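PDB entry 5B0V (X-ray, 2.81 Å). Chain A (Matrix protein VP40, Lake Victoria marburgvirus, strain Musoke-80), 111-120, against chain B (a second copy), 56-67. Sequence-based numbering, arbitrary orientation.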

# COMPACT_ATOMS: atom_id res chain seq x y z
N ALA A 111 -6.00 3.79 5.99
CA ALA A 111 -5.94 2.89 4.83
C ALA A 111 -5.88 3.66 3.54
O ALA A 111 -5.10 3.34 2.64
CB ALA A 111 -7.11 1.94 4.82
N HIS A 112 -6.71 4.67 3.41
CA HIS A 112 -6.61 5.55 2.26
C HIS A 112 -5.21 6.13 2.17
O HIS A 112 -4.57 6.10 1.14
CB HIS A 112 -7.63 6.69 2.36
CG HIS A 112 -7.84 7.43 1.09
ND1 HIS A 112 -8.90 8.27 0.90
CD2 HIS A 112 -7.14 7.42 -0.07
CE1 HIS A 112 -8.85 8.77 -0.33
NE2 HIS A 112 -7.79 8.28 -0.93
N THR A 113 -4.72 6.64 3.28
CA THR A 113 -3.41 7.28 3.30
C THR A 113 -2.34 6.33 2.77
O THR A 113 -1.57 6.68 1.88
CB THR A 113 -3.02 7.76 4.71
OG1 THR A 113 -4.04 8.64 5.22
CG2 THR A 113 -1.70 8.48 4.66
N VAL A 114 -2.32 5.12 3.32
CA VAL A 114 -1.33 4.14 2.94
C VAL A 114 -1.53 3.64 1.50
O VAL A 114 -0.57 3.45 0.75
CB VAL A 114 -1.33 2.96 3.92
CG1 VAL A 114 -0.36 1.87 3.44
CG2 VAL A 114 -0.95 3.45 5.32
N ALA A 115 -2.78 3.42 1.12
CA ALA A 115 -3.07 2.96 -0.24
C ALA A 115 -2.67 4.03 -1.24
O ALA A 115 -2.09 3.73 -2.29
CB ALA A 115 -4.54 2.64 -0.37
N ALA A 116 -2.97 5.28 -0.90
CA ALA A 116 -2.66 6.40 -1.76
C ALA A 116 -1.14 6.52 -1.96
O ALA A 116 -0.66 6.86 -3.04
CB ALA A 116 -3.23 7.66 -1.18
N LEU A 117 -0.39 6.25 -0.91
CA LEU A 117 1.05 6.43 -0.97
C LEU A 117 1.67 5.33 -1.80
O LEU A 117 2.43 5.59 -2.72
CB LEU A 117 1.65 6.47 0.45
CG LEU A 117 1.54 7.83 1.19
CD1 LEU A 117 1.95 7.69 2.64
CD2 LEU A 117 2.38 8.90 0.51
N LEU A 118 1.29 4.09 -1.52
CA LEU A 118 1.87 2.95 -2.22
C LEU A 118 1.33 2.77 -3.65
O LEU A 118 1.94 2.05 -4.43
CB LEU A 118 1.64 1.68 -1.42
CG LEU A 118 2.33 1.63 -0.06
CD1 LEU A 118 1.81 0.47 0.76
CD2 LEU A 118 3.84 1.52 -0.25
N THR A 119 0.21 3.40 -4.00
CA THR A 119 -0.23 3.33 -5.39
C THR A 119 0.38 4.43 -6.26
O THR A 119 0.30 4.36 -7.48
CB THR A 119 -1.76 3.31 -5.54
OG1 THR A 119 -2.36 4.38 -4.80
CG2 THR A 119 -2.31 1.97 -5.05
N GLY A 120 1.03 5.43 -5.65
CA GLY A 120 1.56 6.55 -6.41
C GLY A 120 2.81 6.21 -7.22
O GLY A 120 3.65 5.41 -6.80
N ASN B 56 5.02 -4.20 -5.33
CA ASN B 56 4.86 -2.91 -5.96
C ASN B 56 3.54 -2.91 -6.66
O ASN B 56 3.05 -3.96 -6.99
CB ASN B 56 5.91 -2.72 -7.04
CG ASN B 56 7.27 -2.57 -6.47
OD1 ASN B 56 7.86 -3.50 -5.91
ND2 ASN B 56 7.78 -1.37 -6.56
N TYR B 57 3.01 -1.76 -6.98
CA TYR B 57 1.70 -1.71 -7.53
C TYR B 57 1.77 -1.35 -9.00
O TYR B 57 2.63 -0.60 -9.45
CB TYR B 57 0.85 -0.69 -6.75
CG TYR B 57 -0.37 -0.25 -7.49
CD1 TYR B 57 -1.51 -1.05 -7.53
CD2 TYR B 57 -0.37 0.93 -8.21
CE1 TYR B 57 -2.64 -0.66 -8.23
CE2 TYR B 57 -1.49 1.32 -8.92
CZ TYR B 57 -2.62 0.53 -8.92
OH TYR B 57 -3.72 0.94 -9.65
N VAL B 58 0.82 -1.87 -9.74
CA VAL B 58 0.60 -1.46 -11.08
C VAL B 58 -0.89 -1.70 -11.36
O VAL B 58 -1.46 -2.67 -10.86
CB VAL B 58 1.50 -2.24 -12.03
CG1 VAL B 58 1.09 -3.70 -12.10
CG2 VAL B 58 1.45 -1.65 -13.41
N GLY B 59 -1.54 -0.78 -12.08
CA GLY B 59 -2.99 -0.88 -12.32
C GLY B 59 -3.68 0.39 -12.76
O GLY B 59 -3.06 1.43 -12.93
N ASP B 60 -5.00 0.31 -12.91
CA ASP B 60 -5.81 1.50 -13.23
C ASP B 60 -6.81 1.83 -12.12
O ASP B 60 -7.82 2.49 -12.37
CB ASP B 60 -6.54 1.32 -14.57
CG ASP B 60 -7.42 0.08 -14.61
OD1 ASP B 60 -7.66 -0.58 -13.58
OD2 ASP B 60 -7.88 -0.22 -15.71
N LEU B 61 -6.52 1.41 -10.89
CA LEU B 61 -7.46 1.61 -9.80
C LEU B 61 -7.49 3.06 -9.39
O LEU B 61 -6.47 3.74 -9.38
CB LEU B 61 -7.18 0.70 -8.61
CG LEU B 61 -6.42 1.19 -7.39
CD1 LEU B 61 -7.40 1.86 -6.47
CD2 LEU B 61 -5.76 0.01 -6.69
N ASN B 62 -8.69 3.51 -9.06
CA ASN B 62 -8.92 4.88 -8.62
C ASN B 62 -9.55 4.86 -7.24
O ASN B 62 -10.70 4.46 -7.07
CB ASN B 62 -9.80 5.59 -9.62
CG ASN B 62 -9.92 7.07 -9.34
OD1 ASN B 62 -9.71 7.54 -8.21
ND2 ASN B 62 -10.27 7.84 -10.37
N LEU B 63 -8.78 5.30 -6.24
CA LEU B 63 -9.25 5.30 -4.87
C LEU B 63 -10.39 6.26 -4.63
O LEU B 63 -11.21 6.05 -3.74
CB LEU B 63 -8.11 5.65 -3.96
CG LEU B 63 -7.08 4.53 -3.90
CD1 LEU B 63 -5.75 5.05 -3.37
CD2 LEU B 63 -7.60 3.41 -3.02
N ASP B 64 -10.46 7.33 -5.43
CA ASP B 64 -11.57 8.27 -5.32
C ASP B 64 -12.92 7.60 -5.58
O ASP B 64 -13.96 8.12 -5.19
CB ASP B 64 -11.36 9.45 -6.27
CG ASP B 64 -10.12 10.28 -5.93
OD1 ASP B 64 -9.67 10.29 -4.75
OD2 ASP B 64 -9.59 10.92 -6.86
N ASP B 65 -12.91 6.45 -6.23
CA ASP B 65 -14.13 5.68 -6.40
C ASP B 65 -14.32 4.62 -5.34
O ASP B 65 -15.22 3.79 -5.48
CB ASP B 65 -14.15 5.01 -7.75
CG ASP B 65 -14.15 6.00 -8.89
OD1 ASP B 65 -14.83 7.06 -8.80
OD2 ASP B 65 -13.45 5.70 -9.90
N GLN B 66 -13.53 4.62 -4.26
CA GLN B 66 -13.69 3.60 -3.21
C GLN B 66 -15.13 3.47 -2.66
O GLN B 66 -15.53 2.41 -2.18
CB GLN B 66 -12.74 3.84 -2.04
CG GLN B 66 -12.99 5.12 -1.30
CD GLN B 66 -11.98 5.35 -0.24
OE1 GLN B 66 -11.59 4.45 0.49
NE2 GLN B 66 -11.54 6.58 -0.13
N PHE B 67 -15.90 4.55 -2.73
CA PHE B 67 -17.28 4.53 -2.24
C PHE B 67 -18.33 4.23 -3.30
O PHE B 67 -19.51 4.28 -3.00
CB PHE B 67 -17.56 5.84 -1.53
CG PHE B 67 -16.60 6.12 -0.42
CD1 PHE B 67 -16.34 5.15 0.54
CD2 PHE B 67 -15.92 7.32 -0.35
CE1 PHE B 67 -15.45 5.39 1.56
CE2 PHE B 67 -15.01 7.56 0.67
CZ PHE B 67 -14.78 6.59 1.63
O HOH W 1 -7.32 9.22 -3.62

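One face of a chain A helix packs against a strand and the loop that follows it in chain B, burying 378 Å² in all; the contact is mostly apolar, with a water-mediated link at one end and a methyl group over an aromatic ring at the other. A:Ala111 does not touch the chain B stretch and serves the helix instead, A:Ala111 O accepting from A:Ala115 N at 2.8 Å. A:His112 opens the interface. Its CB leaves sideways, but the t rotamer brings the imidazole close to B:Leu63 and B:Gln66. A:His112 NE2 lies 4.0 Å from B:Leu63 CB and hydrogen-bonds the O of water 1 at 2.9 Å; the same water donates to B:Asp64 OD1 at 2.8 Å. The water thus lets B:Asp64, whose CB points away, join the contact through its carboxylate. On the same ring, A:His112 ND1 comes within 3.3 Å of B:Gln66 NE2. A ring with two nitrogens suits this place, meeting polar groups at both while its NE2 side also touches B:Leu63.

A:Thr113 and A:Val114 take no part. A:Ala115 points its methyl at chain B, and A:Ala115 CB sits 4.0 Å from B:Leu63 CD1; A:Ala116 follows, with A:Ala116 N 3.7 Å and A:Ala116 CB 4.2 Å from that same B:Leu63 CD1. These two short side chains let the leucine come close to the helix backbone, where B:Leu63 CD1 also lies 3.9 Å from A:Ala115 C. B:Leu63, in m,t form and pointing toward the helix, has 80 Å² covered, the largest share of any residue here. A:Leu117 turns away, and A:Leu118 meets chain B through its backbone, A:Leu118 O lying 3.8 Å from B:Tyr57 CB.

A:Thr119 completes the contact, with 74 Å² covered. Its p rotamer directs A:Thr119 OG1 back along the helix to donate to A:Ala115 O at 2.6 Å, so the hydroxyl is satisfied although B:Leu63 CD1 packs 3.7 Å from A:Thr119 OG1. The methyl, A:Thr119 CG2, stands over one face of the B:Tyr57 ring, 3.7 Å from the centroid and 8° off the normal, a CH-pi contact; it also lies 4.3 Å from B:Leu61 CD2. Threonine suits the site by combining a hydroxyl for the helix with a methyl for the ring. The tyrosine is itself tied into chain B, where B:Leu61 N donates to B:Tyr57 OH at 3.1 Å, linking the strand to the loop beyond it. A:Gly120 makes no contact with this stretch of chain B.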